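Local coordinates for protein Cfl (Pectobacterium brasiliense, PDB 7A9J) that is a coronafacic acid ligase of the ATP-dependent AMP-binding enzyme family, probably activating carboxylic acids as adenylates on the way to amides, at residues Val458-Lys461 with Glu465-Ile468; Glu441-Gln446 with Asp490-Tyr495; Arg129-Lys134 with Ile153-Asn158. The protein carries 1 engineered substitution. All coordinates share one frame; numbering follows the deposited sequence.

Interaction 1: Val458-Lys461 with Glu465-Ile468; sequences VPDK and ERII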
ATOM      1  N   VAL A 458      25.455 -15.650  10.796  1.00 30.91           N
ATOM      2  CA  VAL A 458      25.418 -16.358  12.068  1.00 31.20           C
ATOM      3  C   VAL A 458      26.590 -15.874  12.892  1.00 34.37           C
ATOM      4  O   VAL A 458      27.597 -15.379  12.354  1.00 33.05           O
ATOM      5  CB  VAL A 458      25.436 -17.900  11.885  1.00 32.45           C
ATOM      6  CG1 VAL A 458      24.101 -18.276  11.147  1.00 32.14           C
ATOM      7  CG2 VAL A 458      26.618 -18.377  11.083  1.00 33.34           C
ATOM      8  N   PRO A 459      26.477 -15.978  14.208  1.00 34.98           N
ATOM      9  CA  PRO A 459      27.620 -15.644  15.067  1.00 33.45           C
ATOM     10  C   PRO A 459      28.832 -16.492  14.749  1.00 39.72           C
ATOM     11  O   PRO A 459      28.735 -17.652  14.351  1.00 34.70           O
ATOM     12  CB  PRO A 459      27.102 -15.909  16.481  1.00 41.50           C
ATOM     13  CG  PRO A 459      25.677 -16.259  16.373  1.00 41.62           C
ATOM     14  CD  PRO A 459      25.348 -16.555  14.948  1.00 37.71           C
ATOM     15  N   ASP A 460      30.000 -15.887  14.930  1.00 36.35           N
ATOM     16  CA  ASP A 460      31.264 -16.565  14.712  1.00 38.78           C
ATOM     17  C   ASP A 460      32.231 -16.103  15.796  1.00 37.57           C
ATOM     18  O   ASP A 460      32.378 -14.892  16.017  1.00 39.71           O
ATOM     19  CB  ASP A 460      31.819 -16.222  13.324  1.00 43.90           C
ATOM     20  CG  ASP A 460      33.065 -17.030  12.993  1.00 47.10           C
ATOM     21  OD1 ASP A 460      32.927 -18.002  12.226  1.00 46.24           O
ATOM     22  OD2 ASP A 460      34.164 -16.716  13.512  1.00 45.00           O
ATOM     23  N   LYS A 461      32.894 -17.057  16.453  1.00 36.54           N
ATOM     24  CA  LYS A 461      33.643 -16.728  17.664  1.00 42.33           C
ATOM     25  C   LYS A 461      34.730 -15.699  17.385  1.00 46.14           C
ATOM     26  O   LYS A 461      34.964 -14.794  18.194  1.00 54.40           O
ATOM     27  CB  LYS A 461      34.267 -17.998  18.261  1.00 45.99           C
ATOM     28  CG  LYS A 461      34.867 -17.825  19.620  1.00 54.29           C
ATOM     29  CD  LYS A 461      35.716 -19.042  20.038  1.00 51.38           C
ATOM     30  CE  LYS A 461      34.885 -20.190  20.580  1.00 64.02           C
ATOM     31  NZ  LYS A 461      35.777 -21.262  21.132  1.00 65.63           N
ATOM     32  N   GLU A 465      30.765 -12.364  12.821  1.00 33.66           N
ATOM     33  CA  GLU A 465      29.686 -12.898  12.016  1.00 35.21           C
ATOM     34  C   GLU A 465      30.250 -13.640  10.824  1.00 37.21           C
ATOM     35  O   GLU A 465      31.322 -13.303  10.322  1.00 36.28           O
ATOM     36  CB  GLU A 465      28.763 -11.775  11.447  1.00 37.10           C
ATOM     37  CG  GLU A 465      27.976 -11.012  12.490  1.00 44.82           C
ATOM     38  CD  GLU A 465      27.169  -9.852  11.843  1.00 42.75           C
ATOM     39  OE1 GLU A 465      26.234 -10.118  11.059  1.00 44.31           O
ATOM     40  OE2 GLU A 465      27.471  -8.666  12.081  1.00 49.49           O
ATOM     41  N   ARG A 466      29.474 -14.587  10.309  1.00 33.79           N
ATOM     42  CA  ARG A 466      29.854 -15.319   9.109  1.00 34.92           C
ATOM     43  C   ARG A 466      28.654 -15.331   8.177  1.00 34.40           C
ATOM     44  O   ARG A 466      27.531 -15.565   8.635  1.00 32.68           O
ATOM     45  CB  ARG A 466      30.266 -16.740   9.486  1.00 41.01           C
ATOM     46  CG  ARG A 466      30.637 -17.647   8.354  1.00 47.40           C
ATOM     47  CD  ARG A 466      31.317 -18.925   8.913  1.00 39.72           C
ATOM     48  NE  ARG A 466      30.458 -19.610   9.870  1.00 39.23           N
ATOM     49  CZ  ARG A 466      29.705 -20.670   9.603  1.00 49.78           C
ATOM     50  NH1 ARG A 466      29.696 -21.199   8.381  1.00 54.91           N
ATOM     51  NH2 ARG A 466      28.970 -21.204  10.579  1.00 50.77           N
ATOM     52  N   ILE A 467      28.894 -15.088   6.884  1.00 33.38           N
ATOM     53  CA  ILE A 467      27.787 -14.959   5.929  1.00 35.88           C
ATOM     54  C   ILE A 467      27.388 -16.313   5.381  1.00 36.68           C
ATOM     55  O   ILE A 467      28.227 -17.066   4.875  1.00 38.76           O
ATOM     56  CB  ILE A 467      28.173 -14.005   4.787  1.00 35.21           C
ATOM     57  CG1 ILE A 467      28.427 -12.618   5.381  1.00 35.71           C
ATOM     58  CG2 ILE A 467      27.061 -13.970   3.681  1.00 33.64           C
ATOM     59  CD1 ILE A 467      28.924 -11.624   4.338  1.00 43.65           C
ATOM     60  N   ILE A 468      26.095 -16.616   5.467  1.00 31.51           N
ATOM     61  CA  ILE A 468      25.533 -17.850   4.933  1.00 33.27           C
ATOM     62  C   ILE A 468      24.620 -17.492   3.765  1.00 35.23           C
ATOM     63  O   ILE A 468      23.833 -16.534   3.856  1.00 35.01           O
ATOM     64  CB  ILE A 468      24.735 -18.585   6.027  1.00 34.55           C
ATOM     65  CG1 ILE A 468      25.543 -18.659   7.341  1.00 34.79           C
ATOM     66  CG2 ILE A 468      24.211 -19.926   5.490  1.00 36.02           C
ATOM     67  CD1 ILE A 468      26.901 -19.396   7.268  1.00 33.33           C
TER

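Interaction 2: Glu441-Gln446 with Asp490-Tyr495; sequences ENTLIQ and DNLAHY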
ATOM      1  N   GLU A 441      21.976 -11.065  -2.423  1.00 36.18           N
ATOM      2  CA  GLU A 441      20.869 -11.824  -3.012  1.00 43.88           C
ATOM      3  C   GLU A 441      20.609 -11.391  -4.441  1.00 45.20           C
ATOM      4  O   GLU A 441      20.393 -12.231  -5.326  1.00 42.23           O
ATOM      5  CB  GLU A 441      19.594 -11.637  -2.173  1.00 35.60           C
ATOM      6  CG  GLU A 441      19.631 -12.312  -0.796  1.00 38.82           C
ATOM      7  CD  GLU A 441      18.678 -11.677   0.217  1.00 47.35           C
ATOM      8  OE1 GLU A 441      17.716 -10.930  -0.177  1.00 43.47           O
ATOM      9  OE2 GLU A 441      18.840 -11.974   1.407  1.00 38.81           O
ATOM     10  N   ASN A 442      20.641 -10.079  -4.696  1.00 38.88           N
ATOM     11  CA  ASN A 442      20.369  -9.611  -6.049  1.00 44.19           C
ATOM     12  C   ASN A 442      21.398 -10.137  -7.035  1.00 50.07           C
ATOM     13  O   ASN A 442      21.054 -10.504  -8.156  1.00 45.31           O
ATOM     14  CB  ASN A 442      20.316  -8.085  -6.102  1.00 43.54           C
ATOM     15  CG  ASN A 442      20.060  -7.573  -7.515  1.00 47.51           C
ATOM     16  OD1 ASN A 442      18.967  -7.754  -8.075  1.00 48.32           O
ATOM     17  ND2 ASN A 442      21.074  -6.954  -8.109  1.00 56.38           N
ATOM     18  N   THR A 443      22.659 -10.222  -6.621  1.00 42.84           N
ATOM     19  CA  THR A 443      23.690 -10.775  -7.491  1.00 54.26           C
ATOM     20  C   THR A 443      23.462 -12.262  -7.733  1.00 46.35           C
ATOM     21  O   THR A 443      23.555 -12.739  -8.867  1.00 49.70           O
ATOM     22  CB  THR A 443      25.064 -10.536  -6.857  1.00 51.54           C
ATOM     23  OG1 THR A 443      25.286  -9.124  -6.776  1.00 60.32           O
ATOM     24  CG2 THR A 443      26.162 -11.188  -7.713  1.00 51.59           C
ATOM     25  N   LEU A 444      23.183 -13.009  -6.662  1.00 44.59           N
ATOM     26  CA  LEU A 444      23.056 -14.462  -6.754  1.00 48.19           C
ATOM     27  C   LEU A 444      21.963 -14.864  -7.722  1.00 55.02           C
ATOM     28  O   LEU A 444      22.168 -15.713  -8.599  1.00 52.76           O
ATOM     29  CB  LEU A 444      22.769 -15.043  -5.365  1.00 45.40           C
ATOM     30  CG  LEU A 444      23.964 -15.080  -4.419  1.00 42.14           C
ATOM     31  CD1 LEU A 444      23.490 -15.375  -3.016  1.00 39.74           C
ATOM     32  CD2 LEU A 444      25.008 -16.104  -4.880  1.00 48.63           C
ATOM     33  N   ILE A 445      20.789 -14.253  -7.589  1.00 46.56           N
ATOM     34  CA  ILE A 445      19.658 -14.671  -8.405  1.00 51.16           C
ATOM     35  C   ILE A 445      19.860 -14.399  -9.914  1.00 66.85           C
ATOM     36  O   ILE A 445      19.173 -15.009 -10.746  1.00 61.45           O
ATOM     37  CB  ILE A 445      18.380 -14.008  -7.847  1.00 58.72           C
ATOM     38  CG1 ILE A 445      17.131 -14.740  -8.349  1.00 70.68           C
ATOM     39  CG2 ILE A 445      18.309 -12.552  -8.278  1.00 65.61           C
ATOM     40  CD1 ILE A 445      15.836 -14.073  -7.940  1.00 68.74           C
ATOM     41  N   GLN A 446      20.802 -13.529 -10.306  1.00 53.14           N
ATOM     42  CA  GLN A 446      21.064 -13.339 -11.729  1.00 59.81           C
ATOM     43  C   GLN A 446      21.612 -14.599 -12.378  1.00 75.36           C
ATOM     44  O   GLN A 446      21.473 -14.773 -13.600  1.00 69.47           O
ATOM     45  CB  GLN A 446      22.049 -12.184 -11.960  1.00 64.15           C
ATOM     46  CG  GLN A 446      21.611 -10.860 -11.379  1.00 58.94           C
ATOM     47  CD  GLN A 446      20.150 -10.587 -11.652  1.00 58.50           C
ATOM     48  OE1 GLN A 446      19.684 -10.723 -12.790  1.00 62.60           O
ATOM     49  NE2 GLN A 446      19.403 -10.263 -10.598  1.00 58.70           N
ATOM     50  N   ASP A 490      33.835 -12.528  -9.761  1.00 82.66           N
ATOM     51  CA  ASP A 490      33.758 -11.590 -10.869  1.00 87.24           C
ATOM     52  C   ASP A 490      32.773 -10.455 -10.627  1.00 88.15           C
ATOM     53  O   ASP A 490      32.814  -9.461 -11.359  1.00 89.20           O
ATOM     54  CB  ASP A 490      33.372 -12.329 -12.157  1.00 84.76           C
ATOM     55  CG  ASP A 490      34.229 -13.579 -12.409  1.00104.65           C
ATOM     56  OD1 ASP A 490      35.437 -13.589 -12.065  1.00 96.37           O
ATOM     57  OD2 ASP A 490      33.684 -14.561 -12.963  1.00110.18           O
ATOM     58  N   ASN A 491      31.891 -10.559  -9.628  1.00 86.85           N
ATOM     59  CA  ASN A 491      30.802  -9.599  -9.504  1.00 79.43           C
ATOM     60  C   ASN A 491      30.720  -8.872  -8.173  1.00 74.03           C
ATOM     61  O   ASN A 491      30.062  -7.829  -8.116  1.00 69.97           O
ATOM     62  CB  ASN A 491      29.449 -10.285  -9.760  1.00 77.53           C
ATOM     63  CG  ASN A 491      29.288 -10.733 -11.196  1.00 78.22           C
ATOM     64  OD1 ASN A 491      29.062  -9.923 -12.091  1.00 83.19           O
ATOM     65  ND2 ASN A 491      29.395 -12.034 -11.420  1.00 76.77           N
ATOM     66  N   LEU A 492      31.337  -9.380  -7.107  1.00 69.80           N
ATOM     67  CA  LEU A 492      31.219  -8.765  -5.789  1.00 63.44           C
ATOM     68  C   LEU A 492      32.576  -8.704  -5.114  1.00 61.21           C
ATOM     69  O   LEU A 492      33.415  -9.592  -5.295  1.00 63.68           O
ATOM     70  CB  LEU A 492      30.267  -9.547  -4.862  1.00 57.16           C
ATOM     71  CG  LEU A 492      28.803  -9.146  -5.012  1.00 66.35           C
ATOM     72  CD1 LEU A 492      27.954  -9.905  -4.030  1.00 69.52           C
ATOM     73  CD2 LEU A 492      28.609  -7.642  -4.837  1.00 68.26           C
ATOM     74  N   ALA A 493      32.769  -7.677  -4.294  1.00 62.71           N
ATOM     75  CA  ALA A 493      33.956  -7.645  -3.445  1.00 59.84           C
ATOM     76  C   ALA A 493      34.033  -8.901  -2.576  1.00 70.44           C
ATOM     77  O   ALA A 493      33.021  -9.448  -2.127  1.00 56.84           O
ATOM     78  CB  ALA A 493      33.946  -6.394  -2.566  1.00 65.12           C
ATOM     79  N   HIS A 494      35.261  -9.349  -2.317  1.00 63.29           N
ATOM     80  CA  HIS A 494      35.449 -10.616  -1.631  1.00 59.93           C
ATOM     81  C   HIS A 494      34.865 -10.601  -0.221  1.00 51.11           C
ATOM     82  O   HIS A 494      34.407 -11.646   0.280  1.00 52.78           O
ATOM     83  CB  HIS A 494      36.945 -10.963  -1.601  1.00 61.06           C
ATOM     84  CG  HIS A 494      37.264 -12.182  -0.785  1.00 85.73           C
ATOM     85  ND1 HIS A 494      37.428 -12.141   0.586  1.00 78.44           N
ATOM     86  CD2 HIS A 494      37.431 -13.478  -1.145  1.00 81.39           C
ATOM     87  CE1 HIS A 494      37.674 -13.360   1.035  1.00 82.34           C
ATOM     88  NE2 HIS A 494      37.684 -14.189   0.005  1.00 91.32           N
ATOM     89  N   TYR A 495      34.893  -9.453   0.467  1.00 56.61           N
ATOM     90  CA  TYR A 495      34.440  -9.484   1.855  1.00 55.08           C
ATOM     91  C   TYR A 495      32.936  -9.657   1.935  1.00 52.94           C
ATOM     92  O   TYR A 495      32.424 -10.008   3.000  1.00 46.09           O
ATOM     93  CB  TYR A 495      34.864  -8.222   2.610  1.00 57.23           C
ATOM     94  CG  TYR A 495      34.155  -6.940   2.189  1.00 55.96           C
ATOM     95  CD1 TYR A 495      33.051  -6.459   2.906  1.00 51.92           C
ATOM     96  CD2 TYR A 495      34.582  -6.203   1.087  1.00 62.86           C
ATOM     97  CE1 TYR A 495      32.423  -5.297   2.547  1.00 52.26           C
ATOM     98  CE2 TYR A 495      33.941  -5.030   0.717  1.00 62.86           C
ATOM     99  CZ  TYR A 495      32.847  -4.584   1.453  1.00 59.05           C
ATOM    100  OH  TYR A 495      32.175  -3.422   1.115  1.00 61.20           O
TER

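Interaction 3: Arg129-Lys134 with Ile153-Asn158; sequences RFYETK and IEDKEN. With PO4 (phosphate ion), chain C.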
ATOM      1  N   ARG A 129     -19.725  -6.558   6.935  1.00 34.62           N
ATOM      2  CA  ARG A 129     -18.875  -6.050   8.028  1.00 35.52           C
ATOM      3  C   ARG A 129     -19.693  -5.825   9.298  1.00 38.94           C
ATOM      4  O   ARG A 129     -19.299  -6.234  10.399  1.00 33.63           O
ATOM      5  CB  ARG A 129     -18.170  -4.758   7.594  1.00 31.94           C
ATOM      6  CG  ARG A 129     -16.716  -5.012   7.078  1.00 35.31           C
ATOM      7  CD  ARG A 129     -16.631  -6.204   6.070  1.00 36.70           C
ATOM      8  NE  ARG A 129     -17.288  -5.878   4.779  1.00 34.21           N
ATOM      9  CZ  ARG A 129     -17.024  -6.528   3.645  1.00 37.71           C
ATOM     10  NH1 ARG A 129     -16.095  -7.517   3.667  1.00 39.17           N
ATOM     11  NH2 ARG A 129     -17.698  -6.227   2.525  1.00 37.20           N
ATOM     12  N   PHE A 130     -20.863  -5.208   9.155  1.00 35.51           N
ATOM     13  CA  PHE A 130     -21.720  -4.985  10.312  1.00 33.22           C
ATOM     14  C   PHE A 130     -22.109  -6.279  11.006  1.00 37.86           C
ATOM     15  O   PHE A 130     -22.103  -6.343  12.231  1.00 39.38           O
ATOM     16  CB  PHE A 130     -22.990  -4.191   9.877  1.00 32.80           C
ATOM     17  CG  PHE A 130     -23.931  -3.929  11.020  1.00 36.88           C
ATOM     18  CD1 PHE A 130     -23.606  -2.960  11.971  1.00 36.13           C
ATOM     19  CD2 PHE A 130     -25.139  -4.579  11.094  1.00 35.56           C
ATOM     20  CE1 PHE A 130     -24.508  -2.730  13.049  1.00 39.06           C
ATOM     21  CE2 PHE A 130     -26.025  -4.397  12.189  1.00 35.97           C
ATOM     22  CZ  PHE A 130     -25.701  -3.429  13.145  1.00 39.49           C
ATOM     23  N   TYR A 131     -22.581  -7.290  10.268  1.00 32.78           N
ATOM     24  CA  TYR A 131     -23.160  -8.409  10.966  1.00 34.53           C
ATOM     25  C   TYR A 131     -22.078  -9.276  11.606  1.00 37.08           C
ATOM     26  O   TYR A 131     -22.372 -10.009  12.538  1.00 41.34           O
ATOM     27  CB  TYR A 131     -24.054  -9.232  10.037  1.00 36.80           C
ATOM     28  CG  TYR A 131     -25.412  -8.573   9.987  1.00 36.85           C
ATOM     29  CD1 TYR A 131     -26.290  -8.707  11.059  1.00 38.92           C
ATOM     30  CD2 TYR A 131     -25.775  -7.760   8.913  1.00 39.03           C
ATOM     31  CE1 TYR A 131     -27.588  -8.076  11.030  1.00 40.86           C
ATOM     32  CE2 TYR A 131     -27.044  -7.128   8.889  1.00 38.54           C
ATOM     33  CZ  TYR A 131     -27.888  -7.269   9.948  1.00 39.00           C
ATOM     34  OH  TYR A 131     -29.162  -6.672   9.938  1.00 42.04           O
ATOM     35  N   GLU A 132     -20.844  -9.125  11.143  1.00 36.89           N
ATOM     36  CA  GLU A 132     -19.719  -9.799  11.812  1.00 44.17           C
ATOM     37  C   GLU A 132     -19.351  -9.122  13.133  1.00 45.33           C
ATOM     38  O   GLU A 132     -18.603  -9.692  13.950  1.00 43.10           O
ATOM     39  CB  GLU A 132     -18.500  -9.752  10.872  1.00 42.47           C
ATOM     40  CG  GLU A 132     -18.491 -10.845   9.810  1.00 51.29           C
ATOM     41  CD  GLU A 132     -17.500 -10.574   8.655  1.00 63.08           C
ATOM     42  OE1 GLU A 132     -16.741  -9.559   8.669  1.00 66.56           O
ATOM     43  OE2 GLU A 132     -17.480 -11.402   7.712  1.00 67.68           O
ATOM     44  N   THR A 133     -19.833  -7.900  13.334  1.00 39.48           N
ATOM     45  CA  THR A 133     -19.386  -6.992  14.385  1.00 41.16           C
ATOM     46  C   THR A 133     -20.559  -6.379  15.145  1.00 42.59           C
ATOM     47  O   THR A 133     -20.389  -5.358  15.819  1.00 42.16           O
ATOM     48  CB  THR A 133     -18.548  -5.876  13.759  1.00 43.74           C
ATOM     49  OG1 THR A 133     -17.765  -6.421  12.695  1.00 44.63           O
ATOM     50  CG2 THR A 133     -17.563  -5.324  14.795  1.00 46.98           C
ATOM     51  N   LYS A 134     -21.749  -6.952  15.009  1.00 41.18           N
ATOM     52  CA  LYS A 134     -22.969  -6.221  15.345  1.00 45.44           C
ATOM     53  C   LYS A 134     -23.025  -5.870  16.833  1.00 43.98           C
ATOM     54  O   LYS A 134     -23.318  -4.729  17.213  1.00 44.86           O
ATOM     55  CB  LYS A 134     -24.193  -7.074  14.978  1.00 38.78           C
ATOM     56  CG  LYS A 134     -25.519  -6.335  15.304  1.00 46.49           C
ATOM     57  CD  LYS A 134     -26.667  -6.949  14.572  1.00 46.07           C
ATOM     58  CE  LYS A 134     -27.993  -6.250  14.952  1.00 40.06           C
ATOM     59  NZ  LYS A 134     -28.464  -6.416  16.359  1.00 44.95           N
ATOM     60  N   ILE A 153     -34.356  -5.886   8.038  1.00 45.76           N
ATOM     61  CA  ILE A 153     -35.351  -4.975   8.585  1.00 44.07           C
ATOM     62  C   ILE A 153     -35.616  -5.207  10.063  1.00 49.32           C
ATOM     63  O   ILE A 153     -35.921  -4.258  10.787  1.00 53.42           O
ATOM     64  CB  ILE A 153     -36.667  -5.068   7.778  1.00 48.48           C
ATOM     65  CG1 ILE A 153     -37.183  -6.500   7.688  1.00 53.01           C
ATOM     66  CG2 ILE A 153     -36.457  -4.506   6.379  1.00 69.39           C
ATOM     67  CD1 ILE A 153     -38.444  -6.563   6.895  1.00 59.59           C
ATOM     68  N   GLU A 154     -35.543  -6.451  10.542  1.00 49.61           N
ATOM     69  CA  GLU A 154     -35.754  -6.654  11.980  1.00 49.24           C
ATOM     70  C   GLU A 154     -34.701  -5.958  12.855  1.00 47.57           C
ATOM     71  O   GLU A 154     -34.887  -5.927  14.085  1.00 48.07           O
ATOM     72  CB  GLU A 154     -35.779  -8.136  12.331  1.00 48.68           C
ATOM     73  CG  GLU A 154     -34.478  -8.909  12.102  1.00 47.41           C
ATOM     74  CD  GLU A 154     -34.292  -9.337  10.659  1.00 59.40           C
ATOM     75  OE1 GLU A 154     -33.411 -10.205  10.433  1.00 53.39           O
ATOM     76  OE2 GLU A 154     -35.038  -8.812   9.765  1.00 53.32           O
ATOM     77  N   ASP A 155     -33.630  -5.430  12.276  1.00 47.97           N
ATOM     78  CA  ASP A 155     -32.570  -4.735  13.010  1.00 48.45           C
ATOM     79  C   ASP A 155     -32.625  -3.221  12.865  1.00 44.73           C
ATOM     80  O   ASP A 155     -31.730  -2.530  13.360  1.00 47.47           O
ATOM     81  CB  ASP A 155     -31.179  -5.244  12.572  1.00 48.07           C
ATOM     82  CG  ASP A 155     -30.995  -6.732  12.872  1.00 41.49           C
ATOM     83  OD1 ASP A 155     -31.443  -7.191  13.947  1.00 46.82           O
ATOM     84  OD2 ASP A 155     -30.451  -7.428  11.990  1.00 47.35           O
ATOM     85  N   LYS A 156     -33.621  -2.676  12.175  1.00 47.21           N
ATOM     86  CA  LYS A 156     -33.807  -1.224  12.202  1.00 56.28           C
ATOM     87  C   LYS A 156     -34.486  -0.827  13.514  1.00 50.72           C
ATOM     88  O   LYS A 156     -35.706  -0.939  13.663  1.00 52.98           O
ATOM     89  CB  LYS A 156     -34.625  -0.772  11.004  1.00 61.66           C
ATOM     90  CG  LYS A 156     -34.787   0.734  10.874  1.00 65.00           C
ATOM     91  CD  LYS A 156     -35.564   0.975   9.605  1.00 78.32           C
ATOM     92  CE  LYS A 156     -34.929   0.098   8.504  1.00 82.54           C
ATOM     93  NZ  LYS A 156     -35.754  -0.163   7.280  1.00 60.13           N
ATOM     94  N   GLU A 157     -33.704  -0.365  14.480  1.00 51.95           N
ATOM     95  CA  GLU A 157     -34.256  -0.015  15.780  1.00 52.39           C
ATOM     96  C   GLU A 157     -33.196   0.793  16.495  1.00 60.92           C
ATOM     97  O   GLU A 157     -32.028   0.750  16.118  1.00 52.53           O
ATOM     98  CB  GLU A 157     -34.636  -1.259  16.581  1.00 62.71           C
ATOM     99  CG  GLU A 157     -33.495  -2.267  16.780  1.00 63.53           C
ATOM    100  CD  GLU A 157     -33.869  -3.367  17.761  1.00 78.92           C
ATOM    101  OE1 GLU A 157     -32.953  -4.077  18.228  1.00 88.36           O
ATOM    102  OE2 GLU A 157     -35.079  -3.526  18.072  1.00 88.95           O
ATOM    103  N   ASN A 158     -33.606   1.520  17.537  1.00 56.64           N
ATOM    104  CA  ASN A 158     -32.666   2.271  18.387  1.00 60.13           C
ATOM    105  C   ASN A 158     -31.891   3.233  17.500  1.00 51.54           C
ATOM    106  O   ASN A 158     -32.517   4.081  16.839  1.00 58.26           O
ATOM    107  CB  ASN A 158     -31.798   1.293  19.175  1.00 58.99           C
ATOM    108  CG  ASN A 158     -32.610   0.396  20.021  1.00 65.95           C
ATOM    109  OD1 ASN A 158     -33.585   0.833  20.643  1.00 62.45           O
ATOM    110  ND2 ASN A 158     -32.260  -0.880  20.034  1.00 66.65           N
TER
HETATM  111  P   PO4 C 602     -16.403  -8.306  -0.325  1.00 48.93           P
HETATM  112  O1  PO4 C 602     -15.643  -8.749   0.946  1.00 51.82           O
HETATM  113  O2  PO4 C 602     -17.235  -9.435  -0.893  1.00 63.92           O
HETATM  114  O3  PO4 C 602     -15.387  -7.892  -1.344  1.00 50.31           O
HETATM  115  O4  PO4 C 602     -17.316  -7.158  -0.067  1.00 51.86           O
HETATM  116  O   HOH W   1     -31.152  -5.960  16.373  1.00 51.98           O

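Interaction 1: Val458-Lys461 with Glu465-Ile468
Val458 and Arg466 form a hydrogen-bonded antiparallel pair in a beta hairpin, near the turn that joins strands 450-460 and 464-473 of the C-terminal domain characteristic of AMP-binding enzymes. Strand 450-460 is an edge strand of a four-stranded mixed sheet within the chain, and strand 464-473 lies next to it. Two reciprocal backbone bonds establish the pairing: Val458 N to Arg466 O at 3.0 Å and Arg466 N to Val458 O at 2.9 Å. Glu465 CA also makes a CA-H...O contact of 3.3 Å with Val458 O. One residue nearer the turn, Pro459 and Glu465 make the non-hydrogen-bonded pair, and their side chains diverge.

Val458 and Arg466 lie side by side on one face of the sheet, CG2 of the valine 3.7 Å from NH2 of the arginine. Val458 CG2 also meets Ile468 CG1 at 3.9 Å, and these two side chains cross nearly at a right angle. A bend at chi3 (57°) brings the Arg466 guanidinium beside Val458 CG2. NH1 makes a salt bridge with Glu500 and NH2 a hydrogen bond with the Tyr524 hydroxyl. Asp460 is a further, weaker charge partner: its OD1 is 3.8 Å from Arg466 NE, a long salt bridge, with the two planes 66° apart. The other carboxylate oxygen, OD2, accepts from the backbone N of Tyr462 and of Ala463, which fixes the Asp460 side chain against the turn. On one face of the Arg466 guanidinium, Ile468 CD1 lies 3.5 Å from the plane, shifted toward the rim.

Interaction 2: Glu441-Gln446 with Asp490-Tyr495
Thr443 of helix 437-445 meets Asn491 and Leu492, near the C-terminal end of helix 481-491, in a small surface contact with no hydrogen bond between the two segments. The threonine can be followed outward. Its CB lies 4.1 Å from Leu492 CD1, already within van der Waals range. There the side chain divides. OG1, anti to the carbonyl carbon (chi1 -63°), rests against the branched end of Leu492, 3.9 Å from both CG and CD1; its polar partner is Glu439 O, one helical turn back, through a weak bond. The methyl CG2 takes the position anti to the backbone N and touches Asn491 CB at 4.0 Å. Thr443 and Leu492 thus meet tip to tip, whereas Thr443 and Asn491 cross obliquely and touch through carbon atoms.

The polar ends have partners outside this contact. Asn491 ND2 turns back to Tyr487 O. Gln446 NE2 donates to Asn442 O at 3.0 Å with an N-H...O angle of 159°, the carbonyl oxygen lying close to the plane of the Gln446 amide, and it also bonds Gln320 OE1. A hydrogen bond from the Tyr487 hydroxyl to Thr443 O links the two helices.

Leu492 continues onto Glu439 and Ile440, earlier in helix 437-445, while Thr443 also touches Leu488. The buried neighbour Leu444 fills the layer beneath, between Ile484 and Leu488 of helix 481-491 and Ile450, Ser453 and Val455 of strand 450-460, and Asn442 and Ile445 pack on helix 316-326.

Interaction 3: Arg129-Lys134 with Ile153-Asn158
Tyr131 and Asp155 approach from opposite directions and meet at the tyrosine hydroxyl, Tyr131 OH, which donates to Asp155 OD2 over a short 2.5 Å. That oxygen sits at the edge of the phenol, in the ring plane, and accepts through its anti lone pair; ring and carboxylate planes are 46° apart. Tyr131 OH has a second bond from Lys152 N, which fixes the phenol further, and Lys152 also makes a cation-pi contact with the ring. One ring face is covered by Phe130, whose CD2 stands 3.8 Å above its centre.

Lys134 passes over the carboxylate at a slant, with CE 3.7 Å from Asp155 CG. The chain is extended until a bend at chi4 (-66°), which leaves Lys134 NZ 3.9 Å from Asp155 OD1, a long salt bridge. A water molecule bridges this gap, its oxygen 2.7 Å from both Lys134 NZ and Asp155 OD1 and 3.2 Å from Glu157 OE1. The ammonium has its stronger charge partner in Glu138.

Arg129 holds a phosphate, probably from the crystallisation liquor, end-on in the guanidinium plane, NH1 to O1 and NH2 to O4; Lys128 NZ and Glu261 N also bind it, and Asp126 pairs with Arg129 NH2.

The contact ties the helical crossover between strands 122-125 and 145-148 to the loop after the second strand, as part of a beta-alpha-beta unit in the five-stranded parallel sheet of the large AMP-binding domain.

Going from the N terminus, interaction 3 comes first, closing a loop of 18 residues between 129-134 and 153-158 within the large AMP-binding domain. Far along the chain, interaction 2 closes a longer loop of 43 residues, from 441-446 to 490-495, and interaction 1 lies wholly within it, closing the tight hairpin turn of 458-468. The centres of interactions 1 and 2 are about 18 Å apart, and they touch through Ile467 CD1 and Tyr495 O at 4.1 Å; all four segments lie in the C-terminal domain. Interaction 3 is independent, its centre about 57 Å from that of interaction 1, and joins a crossover helix to a loop beside the parallel sheet.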